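Local structure of putative regulator of transfer genes ArtA (Staphylococcus aureus subsp. aureus USA300, 3GXQ) at the interface of chains A and B. The protein binds DNA through a ribbon-helix-helix motif and acts as a master regulator of the transmission genes of plasmid pSK41. Sequence-based numbering; all coordinates share one arbitrary frame. Chains: chain A/B, Putative regulator of transfer genes ArtA.

The interface of chains A and B. Residues chain A 16, 18, 22, 26; chain B 14, 43, 46-47.
A:Leu16 and B:Leu14 pair main chain to main chain in the antiparallel ribbon of this ribbon-helix-helix dimer, the intertwined fold that presents a two-stranded sheet to DNA. A:Leu16 N donates to B:Leu14 O at 3.0 Å, and B:Leu14 N returns a bond to A:Leu16 O at 2.8 Å. Their side chains run side by side into the core beneath the sheet, where branched leucines fill space without needing polar partners.

There, helix 20-33 of chain A meets helix 38-53 of chain B. B:Leu46 crosses A:Met22 and A:Ile26 at about right angles. Followed outwards, B:Leu46 CB lies 3.8 Å from the thioether sulfur, A:Met22 SD; CG rests against the methionine's terminal methyl; the open fork of CD1 and CD2 faces A:Ile26 CD1, with B:Leu46 CD2 4.0 Å from it. A:Met22 leaves its helix with CG anti to the backbone N (chi1 180°) and turns at its last torsion (chi3 116°), bringing CE towards B:Leu46, though its exact placement is doubtful; an unbranched, flexible chain can bend against the leucine's CB and CG. A:Ile26 CD1 also reaches B:Leu14 CD2 at 4.1 Å, joining helix to ribbon.

Nearer the ribbon, B:Arg43 packs by its aliphatic stem: CG touches A:Val18 CG1 at 3.9 Å and A:Leu16 CD2 at 4.1 Å. Arginine suits this margin, since its CG methylene packs on the apolar side chains while the chain continues past A:Leu16 in the opposite direction, carrying the guanidinium group onward.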
ATOM      1  N   LEU A  16       0.760   4.531   6.283  1.00 27.92           N
ATOM      2  CA  LEU A  16       2.091   4.020   6.539  1.00 27.37           C
ATOM      3  C   LEU A  16       3.207   4.727   5.784  1.00 26.98           C
ATOM      4  O   LEU A  16       2.988   5.401   4.777  1.00 25.24           O
ATOM      5  CB  LEU A  16       2.140   2.504   6.305  1.00 27.48           C
ATOM      6  CG  LEU A  16       2.054   1.782   4.956  1.00 29.33           C
ATOM      7  CD1 LEU A  16       1.025   2.415   4.026  1.00 25.20           C
ATOM      8  CD2 LEU A  16       3.424   1.788   4.366  1.00 29.58           C
ATOM      9  N   VAL A  18       6.577   4.709   3.571  1.00 26.87           N
ATOM     10  CA  VAL A  18       7.187   3.882   2.523  1.00 25.05           C
ATOM     11  C   VAL A  18       8.385   4.625   1.936  1.00 26.15           C
ATOM     12  O   VAL A  18       8.535   5.835   2.147  1.00 24.60           O
ATOM     13  CB  VAL A  18       6.194   3.575   1.369  1.00 23.66           C
ATOM     14  CG1 VAL A  18       4.998   2.822   1.909  1.00 22.51           C
ATOM     15  CG2 VAL A  18       5.745   4.863   0.687  1.00 19.53           C
ATOM     16  N   MET A  22       9.225   3.838  -3.832  1.00 26.49           N
ATOM     17  CA  MET A  22       7.969   3.095  -3.834  1.00 27.00           C
ATOM     18  C   MET A  22       6.762   3.997  -4.023  1.00 25.66           C
ATOM     19  O   MET A  22       5.899   3.715  -4.845  1.00 24.99           O
ATOM     20  CB  MET A  22       7.811   2.268  -2.556  1.00 30.55           C
ATOM     21  CG  MET A  22       6.491   1.467  -2.506  1.00 34.74           C
ATOM     22  SD  MET A  22       6.409   0.143  -1.261  1.00 38.40           S
ATOM     23  CE  MET A  22       5.189   0.699  -0.276  1.00 37.13           C
ATOM     24  N   ILE A  26       3.924   4.119  -7.299  1.00 26.54           N
ATOM     25  CA  ILE A  26       2.496   4.075  -7.044  1.00 23.44           C
ATOM     26  C   ILE A  26       1.782   5.297  -7.628  1.00 24.58           C
ATOM     27  O   ILE A  26       0.650   5.203  -8.111  1.00 24.60           O
ATOM     28  CB  ILE A  26       2.236   3.991  -5.541  1.00 22.22           C
ATOM     29  CG1 ILE A  26       2.879   2.712  -4.986  1.00 19.44           C
ATOM     30  CG2 ILE A  26       0.749   4.047  -5.268  1.00 20.41           C
ATOM     31  CD1 ILE A  26       2.658   2.541  -3.494  1.00 18.47           C
TER
ATOM     32  N   LEU B  14       2.243   7.568   3.158  1.00 26.98           N
ATOM     33  CA  LEU B  14       1.303   7.099   2.150  1.00 26.97           C
ATOM     34  C   LEU B  14       0.034   6.934   2.966  1.00 26.88           C
ATOM     35  O   LEU B  14      -0.007   6.122   3.885  1.00 26.59           O
ATOM     36  CB  LEU B  14       1.711   5.736   1.573  1.00 28.19           C
ATOM     37  CG  LEU B  14       0.831   5.175   0.444  1.00 26.30           C
ATOM     38  CD1 LEU B  14       0.964   6.025  -0.817  1.00 27.84           C
ATOM     39  CD2 LEU B  14       1.256   3.756   0.138  1.00 23.26           C
ATOM     40  N   ARG B  43       4.241  -2.446   3.202  1.00 28.23           N
ATOM     41  CA  ARG B  43       5.383  -2.212   2.313  1.00 29.95           C
ATOM     42  C   ARG B  43       5.731  -3.471   1.522  1.00 29.87           C
ATOM     43  O   ARG B  43       5.913  -3.409   0.305  1.00 29.93           O
ATOM     44  CB  ARG B  43       6.625  -1.800   3.112  1.00 30.67           C
ATOM     45  CG  ARG B  43       6.757  -0.320   3.391  1.00 29.72           C
ATOM     46  CD  ARG B  43       7.886  -0.062   4.382  1.00 28.70           C
ATOM     47  NE  ARG B  43       7.372   0.822   5.410  1.00 29.38           N
ATOM     48  CZ  ARG B  43       7.509   0.643   6.713  1.00 25.04           C
ATOM     49  NH1 ARG B  43       8.174  -0.401   7.196  1.00 21.64           N
ATOM     50  NH2 ARG B  43       6.918   1.497   7.524  1.00 25.28           N
ATOM     51  N   LEU B  46       2.889  -4.160  -0.903  1.00 28.54           N
ATOM     52  CA  LEU B  46       2.925  -3.215  -2.000  1.00 28.11           C
ATOM     53  C   LEU B  46       4.065  -3.554  -2.960  1.00 28.72           C
ATOM     54  O   LEU B  46       3.916  -3.460  -4.176  1.00 25.70           O
ATOM     55  CB  LEU B  46       3.090  -1.785  -1.466  1.00 24.53           C
ATOM     56  CG  LEU B  46       1.821  -1.102  -0.943  1.00 26.41           C
ATOM     57  CD1 LEU B  46       2.175   0.188  -0.225  1.00 24.96           C
ATOM     58  CD2 LEU B  46       0.881  -0.813  -2.103  1.00 24.94           C
ATOM     59  N   LYS B  47       5.202  -3.960  -2.409  1.00 30.83           N
ATOM     60  CA  LYS B  47       6.354  -4.287  -3.231  1.00 33.69           C
ATOM     61  C   LYS B  47       6.086  -5.491  -4.131  1.00 35.81           C
ATOM     62  O   LYS B  47       6.503  -5.514  -5.288  1.00 38.09           O
ATOM     63  CB  LYS B  47       7.579  -4.549  -2.348  1.00 35.25           C
ATOM     64  CG  LYS B  47       8.820  -4.911  -3.140  1.00 37.17           C
ATOM     65  CD  LYS B  47       9.095  -3.861  -4.214  1.00 40.03           C
ATOM     66  CE  LYS B  47      10.205  -4.292  -5.157  1.00 40.34           C
ATOM     67  NZ  LYS B  47      10.501  -3.223  -6.157  1.00 43.34           N
TER